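Local coordinates for protein HP0958 (Helicobacter pylori, PDB 3NA7) that probably acts in flagellar biogenesis, as a chaperone and post-transcriptional regulator, using a kinked antiparallel coiled-coil hairpin and a zinc-ribbon domain, at residues A[6-10]-A[172-178]; A[12-17]-A[165-170]; A[19-24]-A[158-163]; A[184-188]-A[227-231]. One frame throughout, in Å; residues are numbered along the deposited sequence.

Contact 1 of 4, residues A[6-10]-A[172-178]; sequences HLKQL and KTEPKIY
Ile177 meets His6 and Leu10 with two different branches, and its torsions sort them. CG1 lies beside the backbone N (chi1 -70°) and chi2 of -64° folds CD1 back over the histidine. CG2, anti to the backbone N, is sent to Leu10 instead.

The His6 ring takes Ile177 on one face. CG1 of Ile177 sits 3.8 Å from the centroid of the His6 ring, a CH-pi contact over the face. CG1 is offset toward the rim of the ring, and CD1 of Ile177 lies 3.4 Å from ND1 of His6. The side chains cross at about a right angle. ND1 also bonds Gly2 O, which helps fix the rotation of the ring. The amide oxygen OE1 of Gln9 lies in plane at the ring edge.

Leu10 adds an apolar touch, CD2 to Ile177 CG2 at 3.6 Å. Gln9 reaches the turn before the helix. Its NE2 donates a weak, bent bond to Lys172 O, 2.8 Å long with an angle of 128° at the hydrogen. Next to it, Thr173 OG1 bonds back to Leu169 O, and Glu174 takes the N-cap position of helix 175-188.

Leu7 and Leu10 also touch Ile231 of the small sheet. The N-terminal helix is thus packed between the ribbon sheet and the turn that leads out of the antiparallel coiled-coil hairpin.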
# COMPACT_ATOMS: atom_id res chain seq x y z
N HIS A 6 15.64 -18.93 -37.05
CA HIS A 6 16.08 -18.54 -35.71
C HIS A 6 15.09 -17.54 -35.11
O HIS A 6 14.73 -17.64 -33.93
CB HIS A 6 17.51 -18.00 -35.73
CG HIS A 6 18.54 -19.03 -36.11
ND1 HIS A 6 19.75 -18.70 -36.69
CD2 HIS A 6 18.53 -20.38 -36.00
CE1 HIS A 6 20.44 -19.80 -36.91
NE2 HIS A 6 19.73 -20.83 -36.51
N LEU A 7 14.64 -16.60 -35.95
CA LEU A 7 13.59 -15.64 -35.60
C LEU A 7 12.31 -16.32 -35.15
O LEU A 7 11.75 -15.99 -34.10
CB LEU A 7 13.32 -14.73 -36.80
CG LEU A 7 12.33 -13.58 -36.69
CD1 LEU A 7 12.93 -12.41 -35.91
CD2 LEU A 7 11.95 -13.12 -38.09
N LYS A 8 11.86 -17.30 -35.93
CA LYS A 8 10.70 -18.12 -35.57
C LYS A 8 10.89 -18.76 -34.21
O LYS A 8 9.99 -18.73 -33.37
CB LYS A 8 10.41 -19.18 -36.64
CG LYS A 8 9.19 -20.06 -36.35
CD LYS A 8 8.62 -20.75 -37.61
CE LYS A 8 7.19 -21.28 -37.33
NZ LYS A 8 6.52 -21.96 -38.50
N GLN A 9 12.07 -19.33 -33.99
CA GLN A 9 12.38 -20.03 -32.73
C GLN A 9 12.30 -19.13 -31.51
O GLN A 9 11.79 -19.55 -30.49
CB GLN A 9 13.74 -20.71 -32.80
CG GLN A 9 13.65 -22.15 -33.27
CD GLN A 9 15.02 -22.75 -33.50
OE1 GLN A 9 15.83 -22.22 -34.27
NE2 GLN A 9 15.29 -23.88 -32.86
N LEU A 10 12.80 -17.90 -31.64
CA LEU A 10 12.77 -16.90 -30.59
C LEU A 10 11.38 -16.33 -30.36
O LEU A 10 11.03 -15.98 -29.22
CB LEU A 10 13.71 -15.73 -30.91
CG LEU A 10 15.21 -16.06 -30.98
CD1 LEU A 10 16.06 -14.79 -30.92
CD2 LEU A 10 15.58 -16.99 -29.85
N LYS A 172 16.43 -26.95 -28.43
CA LYS A 172 16.50 -27.05 -29.88
C LYS A 172 17.02 -25.78 -30.54
O LYS A 172 17.08 -25.71 -31.76
CB LYS A 172 15.12 -27.35 -30.50
CG LYS A 172 14.36 -28.57 -30.01
CD LYS A 172 13.04 -28.64 -30.77
CE LYS A 172 11.88 -29.19 -29.92
NZ LYS A 172 11.98 -30.66 -29.66
N THR A 173 17.38 -24.76 -29.76
CA THR A 173 17.78 -23.45 -30.32
C THR A 173 19.30 -23.27 -30.30
O THR A 173 19.94 -23.54 -29.29
CB THR A 173 17.12 -22.26 -29.57
OG1 THR A 173 15.72 -22.49 -29.41
CG2 THR A 173 17.31 -20.99 -30.32
N GLU A 174 19.87 -22.80 -31.41
CA GLU A 174 21.30 -22.49 -31.48
C GLU A 174 21.69 -21.67 -30.24
O GLU A 174 21.09 -20.62 -29.97
CB GLU A 174 21.58 -21.74 -32.77
CG GLU A 174 23.05 -21.39 -33.01
CD GLU A 174 23.79 -22.43 -33.83
OE1 GLU A 174 23.20 -22.88 -34.84
OE2 GLU A 174 24.94 -22.79 -33.48
N PRO A 175 22.68 -22.15 -29.47
CA PRO A 175 22.99 -21.48 -28.20
C PRO A 175 23.31 -20.01 -28.36
O PRO A 175 22.84 -19.19 -27.55
CB PRO A 175 24.17 -22.27 -27.66
CG PRO A 175 23.91 -23.66 -28.20
CD PRO A 175 23.44 -23.40 -29.61
N LYS A 176 24.03 -19.65 -29.42
CA LYS A 176 24.30 -18.24 -29.72
C LYS A 176 23.04 -17.38 -29.93
O LYS A 176 23.04 -16.21 -29.59
CB LYS A 176 25.22 -18.09 -30.93
CG LYS A 176 24.53 -18.18 -32.30
CD LYS A 176 25.24 -17.32 -33.34
CE LYS A 176 24.36 -17.03 -34.57
NZ LYS A 176 24.49 -18.05 -35.64
N ILE A 177 22.00 -17.96 -30.53
CA ILE A 177 20.77 -17.25 -30.85
C ILE A 177 19.96 -16.97 -29.56
O ILE A 177 19.44 -15.87 -29.35
CB ILE A 177 19.90 -18.10 -31.81
CG1 ILE A 177 20.53 -18.19 -33.23
CG2 ILE A 177 18.46 -17.60 -31.84
CD1 ILE A 177 20.66 -16.87 -33.99
N TYR A 178 19.86 -18.01 -28.73
CA TYR A 178 19.22 -17.94 -27.45
C TYR A 178 19.84 -16.85 -26.56
O TYR A 178 19.10 -16.05 -25.96
CB TYR A 178 19.38 -19.29 -26.80
CG TYR A 178 18.97 -19.36 -25.37
CD1 TYR A 178 17.66 -19.11 -24.96
CD2 TYR A 178 19.90 -19.72 -24.41
CE1 TYR A 178 17.31 -19.22 -23.62
CE2 TYR A 178 19.58 -19.82 -23.11
CZ TYR A 178 18.29 -19.57 -22.71
OH TYR A 178 18.05 -19.70 -21.36

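Contact 2 of 4, residues A[12-17]-A[165-170]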
# COMPACT_ATOMS: atom_id res chain seq x y z
N GLU A 12 8.53 -18.11 -30.77
CA GLU A 12 7.90 -19.14 -29.92
C GLU A 12 8.36 -19.03 -28.46
O GLU A 12 7.54 -19.06 -27.56
CB GLU A 12 8.15 -20.57 -30.39
CG GLU A 12 7.91 -20.83 -31.87
CD GLU A 12 7.68 -22.31 -32.17
OE1 GLU A 12 6.53 -22.78 -32.01
OE2 GLU A 12 8.65 -22.99 -32.58
N ILE A 13 9.67 -18.90 -28.23
CA ILE A 13 10.15 -18.85 -26.85
C ILE A 13 9.64 -17.61 -26.12
O ILE A 13 9.22 -17.70 -24.97
CB ILE A 13 11.70 -18.94 -26.75
CG1 ILE A 13 12.19 -20.30 -27.26
CG2 ILE A 13 12.17 -18.74 -25.28
CD1 ILE A 13 13.59 -20.25 -27.84
N SER A 14 9.67 -16.46 -26.79
CA SER A 14 9.30 -15.18 -26.19
C SER A 14 7.83 -15.15 -25.83
O SER A 14 7.44 -14.47 -24.88
CB SER A 14 9.62 -14.01 -27.13
OG SER A 14 8.63 -13.89 -28.15
N HIS A 15 7.01 -15.89 -26.58
CA HIS A 15 5.60 -16.02 -26.22
C HIS A 15 5.37 -16.84 -24.95
O HIS A 15 4.45 -16.53 -24.18
CB HIS A 15 4.75 -16.53 -27.40
CG HIS A 15 4.38 -15.45 -28.37
ND1 HIS A 15 4.58 -15.57 -29.73
CD2 HIS A 15 3.87 -14.21 -28.17
CE1 HIS A 15 4.20 -14.45 -30.32
NE2 HIS A 15 3.76 -13.62 -29.40
N LEU A 16 6.19 -17.86 -24.74
CA LEU A 16 6.11 -18.66 -23.51
C LEU A 16 6.63 -17.87 -22.31
O LEU A 16 6.10 -18.01 -21.21
CB LEU A 16 6.88 -19.97 -23.64
CG LEU A 16 6.41 -21.00 -24.68
CD1 LEU A 16 7.34 -22.19 -24.64
CD2 LEU A 16 4.99 -21.46 -24.44
N ASP A 17 7.64 -17.03 -22.51
CA ASP A 17 8.07 -16.12 -21.45
C ASP A 17 6.95 -15.15 -21.04
O ASP A 17 6.73 -14.93 -19.86
CB ASP A 17 9.33 -15.35 -21.85
CG ASP A 17 10.61 -16.18 -21.65
OD1 ASP A 17 10.68 -17.00 -20.71
OD2 ASP A 17 11.56 -15.99 -22.44
N LYS A 165 7.99 -26.46 -21.25
CA LYS A 165 7.89 -26.27 -22.71
C LYS A 165 9.01 -25.39 -23.23
O LYS A 165 9.56 -25.65 -24.30
CB LYS A 165 6.55 -25.62 -23.11
CG LYS A 165 5.36 -26.58 -23.30
CD LYS A 165 4.03 -25.82 -23.57
CE LYS A 165 3.90 -25.31 -25.02
NZ LYS A 165 2.65 -24.49 -25.24
N LYS A 166 9.33 -24.34 -22.47
CA LYS A 166 10.43 -23.45 -22.81
C LYS A 166 11.76 -24.23 -22.86
O LYS A 166 12.54 -24.06 -23.80
CB LYS A 166 10.52 -22.27 -21.83
CG LYS A 166 11.56 -21.22 -22.23
CD LYS A 166 11.90 -20.24 -21.10
CE LYS A 166 13.09 -19.39 -21.51
NZ LYS A 166 13.22 -18.15 -20.75
N GLU A 167 11.99 -25.09 -21.87
CA GLU A 167 13.19 -25.91 -21.82
C GLU A 167 13.32 -26.68 -23.13
O GLU A 167 14.36 -26.61 -23.79
CB GLU A 167 13.16 -26.89 -20.64
CG GLU A 167 13.22 -26.24 -19.25
CD GLU A 167 13.16 -27.25 -18.11
OE1 GLU A 167 12.28 -28.13 -18.11
OE2 GLU A 167 14.01 -27.16 -17.21
N ASP A 168 12.25 -27.39 -23.50
CA ASP A 168 12.20 -28.18 -24.73
C ASP A 168 12.51 -27.34 -25.95
O ASP A 168 13.36 -27.74 -26.75
CB ASP A 168 10.83 -28.86 -24.89
CG ASP A 168 10.58 -29.94 -23.84
OD1 ASP A 168 11.56 -30.46 -23.26
OD2 ASP A 168 9.40 -30.28 -23.60
N LEU A 169 11.88 -26.17 -26.07
CA LEU A 169 12.20 -25.25 -27.18
C LEU A 169 13.65 -24.71 -27.17
O LEU A 169 14.29 -24.61 -28.22
CB LEU A 169 11.20 -24.09 -27.25
CG LEU A 169 9.78 -24.22 -27.87
CD1 LEU A 169 8.90 -25.38 -27.32
CD2 LEU A 169 9.03 -22.88 -27.72
N VAL A 170 14.16 -24.35 -25.99
CA VAL A 170 15.50 -23.73 -25.87
C VAL A 170 16.58 -24.74 -26.27
O VAL A 170 17.55 -24.40 -26.92
CB VAL A 170 15.79 -23.22 -24.44
CG1 VAL A 170 17.28 -22.92 -24.29
CG2 VAL A 170 14.95 -21.96 -24.12
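The carboxylate of Asp17 is the flat group here, and Lys166 NZ comes to it on the side between its two oxygens. NZ bonds OD1 of Asp17 at 2.8 Å through the syn lone pair, and reaches OD2 more weakly at 3.2 Å. OD2 is also held by Tyr181 OH of helix 175-188, so both oxygens are engaged.

The salt bridge flanks an antiparallel helix pair of the coiled-coil hairpin. The segment axes approach to 9.8 Å and run 161° apart. Lys166 gets to Asp17 with CG anti to its backbone N (chi1 -173°) and the rest of the chain extended. On the way its aliphatic part crosses Ile13 at about a right angle, with CE 3.9 Å from Ile13 CG2.

Leu16 and Leu169 form the apolar middle, crossing each other squarely. Ile13 slides past Leu169 in the opposite direction and reaches Val170 with CD1. On the outer side, Lys165 lays its chain across Leu16, its CB 3.8 Å from Leu16 CD1. Arg185 NH2 makes a long, weak ion pair with Asp17 OD1. The CD2 methyl of Leu169 touches two partners at once: it lies 3.6 Å from both Leu16 CD1 and Glu12 CB.

Contact 3 of 4, residues A[19-24]-A[158-163]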
# COMPACT_ATOMS: atom_id res chain seq x y z
N GLU A 19 3.75 -15.63 -21.44
CA GLU A 19 2.73 -16.43 -20.75
C GLU A 19 3.04 -16.57 -19.28
O GLU A 19 2.20 -16.28 -18.44
CB GLU A 19 2.61 -17.83 -21.36
CG GLU A 19 1.80 -17.88 -22.65
CD GLU A 19 1.20 -19.27 -22.92
OE1 GLU A 19 0.15 -19.63 -22.30
OE2 GLU A 19 1.77 -19.98 -23.76
N ILE A 20 4.25 -17.02 -18.97
CA ILE A 20 4.69 -17.12 -17.58
C ILE A 20 4.52 -15.80 -16.84
O ILE A 20 3.97 -15.78 -15.75
CB ILE A 20 6.14 -17.63 -17.47
CG1 ILE A 20 6.21 -19.07 -17.98
CG2 ILE A 20 6.63 -17.50 -16.00
CD1 ILE A 20 7.57 -19.67 -18.10
N ASP A 21 4.92 -14.70 -17.46
CA ASP A 21 4.83 -13.40 -16.80
C ASP A 21 3.43 -12.83 -16.63
O ASP A 21 3.17 -12.17 -15.64
CB ASP A 21 5.69 -12.37 -17.52
CG ASP A 21 7.07 -12.24 -16.90
OD1 ASP A 21 7.18 -11.61 -15.82
OD2 ASP A 21 8.03 -12.78 -17.51
N SER A 22 2.57 -13.03 -17.63
CA SER A 22 1.26 -12.37 -17.71
C SER A 22 0.23 -13.08 -16.83
O SER A 22 -0.91 -12.62 -16.67
CB SER A 22 0.79 -12.29 -19.17
OG SER A 22 0.29 -13.54 -19.62
N LEU A 23 0.67 -14.19 -16.25
CA LEU A 23 -0.05 -14.91 -15.23
C LEU A 23 0.21 -14.37 -13.84
O LEU A 23 -0.43 -14.80 -12.87
CB LEU A 23 0.32 -16.39 -15.28
CG LEU A 23 -0.33 -17.16 -16.44
CD1 LEU A 23 0.31 -18.52 -16.62
CD2 LEU A 23 -1.87 -17.30 -16.27
N GLU A 24 1.16 -13.45 -13.73
CA GLU A 24 1.42 -12.81 -12.43
C GLU A 24 0.29 -11.88 -11.97
O GLU A 24 -0.09 -11.92 -10.80
CB GLU A 24 2.75 -12.07 -12.44
CG GLU A 24 3.97 -13.00 -12.40
CD GLU A 24 3.90 -14.04 -11.28
OE1 GLU A 24 3.58 -13.66 -10.11
OE2 GLU A 24 4.15 -15.23 -11.59
N THR A 158 0.65 -24.32 -13.81
CA THR A 158 0.65 -23.90 -15.22
C THR A 158 1.98 -23.19 -15.62
O THR A 158 2.50 -23.42 -16.71
CB THR A 158 -0.60 -23.08 -15.62
OG1 THR A 158 -1.79 -23.81 -15.31
CG2 THR A 158 -0.62 -22.83 -17.12
N GLN A 159 2.51 -22.32 -14.76
CA GLN A 159 3.75 -21.63 -15.11
C GLN A 159 4.89 -22.64 -15.25
O GLN A 159 5.71 -22.49 -16.13
CB GLN A 159 4.09 -20.50 -14.14
CG GLN A 159 3.09 -19.32 -14.19
CD GLN A 159 3.40 -18.24 -13.15
OE1 GLN A 159 3.26 -18.46 -11.94
NE2 GLN A 159 3.82 -17.06 -13.61
N GLN A 160 4.90 -23.68 -14.41
CA GLN A 160 5.90 -24.73 -14.51
C GLN A 160 5.79 -25.52 -15.83
O GLN A 160 6.79 -25.72 -16.52
CB GLN A 160 5.82 -25.66 -13.29
CG GLN A 160 5.98 -24.91 -11.98
CD GLN A 160 6.12 -25.83 -10.77
OE1 GLN A 160 7.22 -26.31 -10.47
NE2 GLN A 160 5.02 -26.05 -10.06
N ILE A 161 4.56 -25.94 -16.18
CA ILE A 161 4.30 -26.56 -17.48
C ILE A 161 4.79 -25.64 -18.60
O ILE A 161 5.45 -26.10 -19.51
CB ILE A 161 2.80 -26.95 -17.67
CG1 ILE A 161 2.44 -28.16 -16.79
CG2 ILE A 161 2.47 -27.26 -19.15
CD1 ILE A 161 0.96 -28.15 -16.30
N ILE A 162 4.47 -24.35 -18.56
CA ILE A 162 4.99 -23.42 -19.58
C ILE A 162 6.54 -23.44 -19.58
O ILE A 162 7.15 -23.61 -20.64
CB ILE A 162 4.41 -21.99 -19.45
CG1 ILE A 162 2.86 -22.00 -19.60
CG2 ILE A 162 4.99 -21.08 -20.52
CD1 ILE A 162 2.13 -20.76 -19.01
N PHE A 163 7.18 -23.34 -18.42
CA PHE A 163 8.63 -23.38 -18.35
C PHE A 163 9.23 -24.69 -18.92
O PHE A 163 10.18 -24.65 -19.69
CB PHE A 163 9.16 -23.10 -16.94
CG PHE A 163 10.63 -22.85 -16.91
CD1 PHE A 163 11.14 -21.59 -17.22
CD2 PHE A 163 11.52 -23.88 -16.61
CE1 PHE A 163 12.52 -21.36 -17.22
CE2 PHE A 163 12.90 -23.67 -16.60
CZ PHE A 163 13.40 -22.41 -16.90
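The amide nitrogen NE2 of Gln159 is gripped by two acceptors of the facing segment, Glu24 OE2 and Ile20 O. The bond to OE2 of Glu24 is 2.7 Å long and nearly straight, 166° at the hydrogen. The carboxylate oxygen lies almost in the amide plane. NE2 in turn meets OE2 on its anti side, 22° out of the carboxylate plane. The carbonyl O of Ile20 is modelled at 2.5 Å from Gln159 NE2, so short that its exact length is doubtful.

Gln159 spans the gap because its chain runs extended beyond CG. Glu24 is bent at chi2. The Glu24 side chain crosses that of Gln159 at about a right angle, yet the carboxylate and amide planes are only 29° apart. The straight bond to Glu24 helps set the rotation of the amide.

Beside this polar grip lies an apolar row. Leu23 and Ile162 meet tip to tip, CD1 to CD1 at 3.7 Å. Ile20 slides past Ile162 in the opposite direction, and the pair is tight, with CG1 of Ile20 3.5 Å from CG2 of Ile162. CD1 of Ile20 goes on to the edge of the Phe163 ring. CB of Glu19 touches Ile162 CD1 at 3.8 Å.

Glu24 opens helix 24-85, and Ile20 lies on helix 4-22; both face helix 91-171. This mix of apolar contacts and flanking polar bonds belongs to the antiparallel coiled-coil hairpin.

Contact 4 of 4, residues A[184-188]-A[227-231]; sequences IRRWA and YCGRI. With ZN (zinc ion), chain B.
Trp187 and Arg230 cross with their flat groups steeply turned, the indole ring and the guanidinium plane 70° apart. The CZ3 corner of Trp187 sits over one face of the guanidinium, 3.7 Å above its plane. The chain of Arg230 is extended from CG to NE, which carries its end up to the indole.

The guanidinium is held on more than one side. NE bonds Thr191 OG1. NH1 makes a weak bond to SG of Cys228, 3.3 Å long. Such a bond to a metal-bound thiolate would probably soften its negative charge.

Trp187 has chi1 of 70°, with CG between the backbone N and the carbonyl carbon. This lays the ring back on its own helix, and Ile184 O and Ala188 CB lie over one of its faces. Its far end runs up to the loop, where CZ2 of Trp187 is 3.0 Å from Cys228 O. Ile184 comes in alongside, with CD1 3.2 Å from Gly229 O. Gly229 has a positive phi of 103°, a backbone shape that suits glycine, and the loop can turn tightly there.

Cys228 SG binds the zinc ion at 2.5 Å. Cys201, Cys204 and Cys225 complete the site. Helix 175-188 thus packs against the zinc knuckle holding Cys225 and Cys228, in a C4 zinc ribbon.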
# COMPACT_ATOMS: atom_id res chain seq x y z
N ILE A 184 19.32 -9.37 -24.42
CA ILE A 184 18.35 -8.28 -24.59
C ILE A 184 17.23 -8.35 -23.55
O ILE A 184 16.78 -7.33 -23.02
CB ILE A 184 17.87 -8.15 -26.07
CG1 ILE A 184 18.98 -7.46 -26.89
CG2 ILE A 184 16.54 -7.37 -26.14
CD1 ILE A 184 19.19 -7.97 -28.33
N ARG A 185 16.78 -9.56 -23.25
CA ARG A 185 15.70 -9.76 -22.29
C ARG A 185 16.03 -9.26 -20.86
O ARG A 185 15.14 -8.79 -20.13
CB ARG A 185 15.27 -11.23 -22.29
CG ARG A 185 14.12 -11.52 -21.36
CD ARG A 185 13.52 -12.88 -21.61
NE ARG A 185 12.80 -13.33 -20.42
CZ ARG A 185 13.12 -14.39 -19.68
NH1 ARG A 185 14.15 -15.17 -19.99
NH2 ARG A 185 12.37 -14.69 -18.63
N ARG A 186 17.30 -9.37 -20.48
CA ARG A 186 17.78 -8.82 -19.21
C ARG A 186 17.20 -7.42 -18.95
O ARG A 186 16.60 -7.19 -17.88
CB ARG A 186 19.30 -8.76 -19.20
CG ARG A 186 19.90 -8.48 -17.85
CD ARG A 186 21.40 -8.65 -17.88
NE ARG A 186 22.04 -8.04 -16.72
CZ ARG A 186 22.18 -8.63 -15.53
NH1 ARG A 186 21.72 -9.86 -15.32
NH2 ARG A 186 22.80 -7.99 -14.55
N TRP A 187 17.36 -6.51 -19.91
CA TRP A 187 16.86 -5.13 -19.77
C TRP A 187 15.48 -4.90 -20.38
O TRP A 187 14.69 -4.13 -19.83
CB TRP A 187 17.87 -4.09 -20.31
CG TRP A 187 18.05 -4.09 -21.83
CD1 TRP A 187 19.00 -4.76 -22.55
CD2 TRP A 187 17.25 -3.36 -22.80
NE1 TRP A 187 18.84 -4.51 -23.90
CE2 TRP A 187 17.79 -3.65 -24.08
CE3 TRP A 187 16.15 -2.50 -22.70
CZ2 TRP A 187 17.24 -3.12 -25.25
CZ3 TRP A 187 15.62 -1.96 -23.88
CH2 TRP A 187 16.16 -2.29 -25.13
N ALA A 188 15.18 -5.54 -21.51
CA ALA A 188 13.97 -5.23 -22.27
C ALA A 188 12.75 -6.07 -21.90
O ALA A 188 11.62 -5.76 -22.29
CB ALA A 188 14.26 -5.33 -23.77
N TYR A 227 18.40 2.04 -32.58
CA TYR A 227 18.25 3.02 -31.49
C TYR A 227 18.24 2.37 -30.11
O TYR A 227 18.79 2.94 -29.16
CB TYR A 227 17.02 3.89 -31.68
CG TYR A 227 16.79 4.31 -33.12
CD1 TYR A 227 17.74 5.07 -33.81
CD2 TYR A 227 15.63 3.95 -33.79
CE1 TYR A 227 17.54 5.45 -35.14
CE2 TYR A 227 15.42 4.33 -35.12
CZ TYR A 227 16.37 5.09 -35.78
OH TYR A 227 16.16 5.48 -37.09
N CYS A 228 17.63 1.19 -29.98
CA CYS A 228 17.49 0.59 -28.65
C CYS A 228 17.99 -0.84 -28.48
O CYS A 228 18.18 -1.28 -27.37
CB CYS A 228 16.03 0.65 -28.18
SG CYS A 228 15.05 -0.44 -29.16
N GLY A 229 18.18 -1.56 -29.58
CA GLY A 229 18.84 -2.87 -29.51
C GLY A 229 17.90 -4.05 -29.60
O GLY A 229 18.34 -5.19 -29.70
N ARG A 230 16.59 -3.78 -29.58
CA ARG A 230 15.58 -4.83 -29.67
C ARG A 230 15.66 -5.61 -31.00
O ARG A 230 16.16 -5.09 -32.01
CB ARG A 230 14.19 -4.20 -29.50
CG ARG A 230 13.93 -3.66 -28.10
CD ARG A 230 12.57 -3.00 -28.01
NE ARG A 230 12.20 -2.74 -26.62
CZ ARG A 230 12.39 -1.58 -26.00
NH1 ARG A 230 12.94 -0.55 -26.63
NH2 ARG A 230 12.01 -1.44 -24.74
N ILE A 231 15.16 -6.85 -30.99
CA ILE A 231 14.96 -7.62 -32.20
C ILE A 231 13.68 -7.15 -32.92
O ILE A 231 12.64 -6.97 -32.28
CB ILE A 231 14.85 -9.12 -31.90
CG1 ILE A 231 16.16 -9.65 -31.30
CG2 ILE A 231 14.50 -9.91 -33.17
CD1 ILE A 231 15.98 -10.95 -30.54
ZN ZN B . 13.87 0.53 -31.08

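Overall arrangement
Contacts 1, 2 and 3 follow one another along helix 4-22, their centres about 10 and 11 Å apart. They are nested: contact 3 lies inside the loop closed by contact 2, and contact 2 inside that of contact 1. Contacts 2 and 3 pair helix 4-22 with helix 91-171, whereas contact 1 takes in the turn and the start of helix 175-188. Contact 4 comes later in the chain and joins the end of that helix to the zinc ribbon. Its centre is about 16 Å from that of contact 1, which it touches through Leu10 and Ile231. Together they tie the base of the long coiled-coil hairpin to the metal domain.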